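Local coordinates for 3-hexulose-6-phosphate synthase (Mycobacterium gastri, PDB 3AJX), which is a TIM-barrel enzyme of the HUMPS family and carries a bound magnesium ion in this structure, at residues 68-71 with 72-76. The protein carries 1 engineered substitution. Numbering follows the deposited sequence.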
ATOM      1  N   LEU A  68       1.012  10.598   8.441  1.00  8.67           N
ATOM      2  CA  LEU A  68      -0.429  10.667   8.228  1.00  8.95           C
ATOM      3  C   LEU A  68      -1.120   9.307   8.264  1.00  9.38           C
ATOM      4  O   LEU A  68      -2.093   9.125   8.996  1.00  9.39           O
ATOM      5  CB  LEU A  68      -0.742  11.356   6.898  1.00  8.88           C
ATOM      6  CG  LEU A  68      -2.231  11.446   6.537  1.00 10.10           C
ATOM      7  CD1 LEU A  68      -2.991  12.219   7.619  1.00 10.28           C
ATOM      8  CD2 LEU A  68      -2.384  12.127   5.188  1.00 13.14           C
ATOM      9  N   GLU A  69      -0.628   8.352   7.478  1.00  8.26           N
ATOM     10  CA  GLU A  69      -1.245   7.031   7.455  1.00  7.90           C
ATOM     11  C   GLU A  69      -1.168   6.336   8.808  1.00  7.86           C
ATOM     12  O   GLU A  69      -2.112   5.664   9.223  1.00  8.02           O
ATOM     13  CB  GLU A  69      -0.617   6.148   6.366  1.00  8.04           C
ATOM     14  CG  GLU A  69      -1.004   6.574   4.955  1.00 10.29           C
ATOM     15  CD  GLU A  69      -0.917   5.447   3.941  1.00 11.75           C
ATOM     16  OE1 GLU A  69      -0.750   4.276   4.347  1.00 11.50           O
ATOM     17  OE2 GLU A  69      -1.035   5.736   2.730  1.00 13.42           O
ATOM     18  N   ALA A  70      -0.052   6.498   9.505  1.00  7.78           N
ATOM     19  CA  ALA A  70       0.086   5.877  10.811  1.00  7.59           C
ATOM     20  C   ALA A  70      -0.915   6.523  11.766  1.00  8.34           C
ATOM     21  O   ALA A  70      -1.643   5.835  12.482  1.00 10.05           O
ATOM     22  CB  ALA A  70       1.502   6.061  11.336  1.00  8.03           C
ATOM     23  N   ASP A  71      -0.963   7.850  11.755  1.00  8.55           N
ATOM     24  CA  ASP A  71      -1.861   8.569  12.644  1.00  8.58           C
ATOM     25  C   ASP A  71      -3.330   8.194  12.488  1.00  9.45           C
ATOM     26  O   ASP A  71      -4.011   7.930  13.481  1.00  9.09           O
ATOM     27  CB  ASP A  71      -1.706  10.077  12.453  1.00  9.43           C
ATOM     28  CG  ASP A  71      -2.098  10.856  13.691  1.00 10.87           C
ATOM     29  OD1 ASP A  71      -1.494  10.616  14.758  1.00  9.43           O
ATOM     30  OD2 ASP A  71      -3.007  11.706  13.604  1.00 11.11           O
ATOM     31  N   ILE A  72      -3.832   8.165  11.260  1.00  8.62           N
ATOM     32  CA  ILE A  72      -5.242   7.841  11.085  1.00  8.28           C
ATOM     33  C   ILE A  72      -5.561   6.403  11.487  1.00  8.16           C
ATOM     34  O   ILE A  72      -6.649   6.124  11.996  1.00  9.67           O
ATOM     35  CB  ILE A  72      -5.727   8.140   9.635  1.00  8.27           C
ATOM     36  CG1 ILE A  72      -5.009   7.247   8.619  1.00  8.39           C
ATOM     37  CG2 ILE A  72      -5.509   9.621   9.325  1.00  9.13           C
ATOM     38  CD1 ILE A  72      -5.452   7.494   7.177  1.00 10.86           C
ATOM     39  N   ALA A  73      -4.612   5.490  11.286  1.00  8.44           N
ATOM     40  CA  ALA A  73      -4.822   4.094  11.663  1.00  7.41           C
ATOM     41  C   ALA A  73      -4.811   3.960  13.190  1.00  7.95           C
ATOM     42  O   ALA A  73      -5.632   3.241  13.768  1.00  8.18           O
ATOM     43  CB  ALA A  73      -3.740   3.212  11.039  1.00  8.01           C
ATOM     44  N   PHE A  74      -3.881   4.651  13.844  1.00  7.89           N
ATOM     45  CA  PHE A  74      -3.795   4.617  15.303  1.00  9.62           C
ATOM     46  C   PHE A  74      -5.064   5.206  15.911  1.00 10.26           C
ATOM     47  O   PHE A  74      -5.628   4.651  16.855  1.00 10.06           O
ATOM     48  CB  PHE A  74      -2.581   5.419  15.790  1.00  9.18           C
ATOM     49  CG  PHE A  74      -1.260   4.727  15.579  1.00  9.13           C
ATOM     50  CD1 PHE A  74      -0.138   5.456  15.198  1.00  8.83           C
ATOM     51  CD2 PHE A  74      -1.130   3.357  15.782  1.00  8.92           C
ATOM     52  CE1 PHE A  74       1.093   4.834  15.022  1.00 10.11           C
ATOM     53  CE2 PHE A  74       0.104   2.723  15.611  1.00  8.92           C
ATOM     54  CZ  PHE A  74       1.216   3.465  15.230  1.00  9.67           C
ATOM     55  N   LYS A  75      -5.510   6.330  15.363  1.00 10.36           N
ATOM     56  CA  LYS A  75      -6.709   6.988  15.865  1.00 10.19           C
ATOM     57  C   LYS A  75      -7.948   6.130  15.658  1.00 10.06           C
ATOM     58  O   LYS A  75      -8.920   6.238  16.409  1.00 11.18           O
ATOM     59  CB  LYS A  75      -6.883   8.351  15.191  1.00 11.47           C
ATOM     60  CG  LYS A  75      -5.892   9.389  15.707  1.00 13.59           C
ATOM     61  CD  LYS A  75      -6.119  10.768  15.110  1.00 12.73           C
ATOM     62  CE  LYS A  75      -5.244  11.798  15.819  1.00 17.69           C
ATOM     63  NZ  LYS A  75      -5.559  13.194  15.405  1.00 17.30           N
ATOM     64  N   ALA A  76      -7.903   5.266  14.647  1.00  9.95           N
ATOM     65  CA  ALA A  76      -9.021   4.380  14.347  1.00  9.34           C
ATOM     66  C   ALA A  76      -9.037   3.164  15.273  1.00 10.29           C
ATOM     67  O   ALA A  76      -9.959   2.351  15.217  1.00 11.65           O
ATOM     68  CB  ALA A  76      -8.958   3.929  12.889  1.00  8.62           C
TER
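Asp71 and Lys75, one helical turn apart, form a salt bridge on the flank of helix 66-75 next to helix 89-102, with OD2 of Asp71 3.5 Å from NZ of Lys75. With CG of Asp71 anti to the backbone N (chi1 -154°), the carboxylate is held out from the helix, and the lysine chain, extended beyond CG, leans back to it. The chain runs at a slant past OD2, its CE 3.1 Å from Asp71 OD2 and nearer than NZ, so the bridge is long and off-line. The other oxygen, OD1, is hydrogen-bonded to His102 NE2. Four backbone i to i+4 hydrogen bonds join the two segments, among them Phe74 N to Ala70 O at 2.9 Å and Lys75 N to Asp71 O at 2.9 Å. The helix is the crossover of the beta-alpha-beta unit that links strands 55-62 and 80-84 of the TIM barrel. On the barrel side, Phe74 tilts its ring back over the preceding turn, bringing CE1 to 3.9 Å from Ala70 CB and CD1 to 3.1 Å from Ala70 O; both residues also pack on Val81 and helix 89-102. Elsewhere round the helix, CD1 of Leu68 reaches CG2 of Ile72 at 4.0 Å, and Leu68 also packs on Leu10 of the second subunit. Against backbone carbonyls, Ile72 CG1, set between its own backbone N and carbonyl carbon (chi1 64°), lies close to Leu68 O and 3.4 Å from Glu69 O.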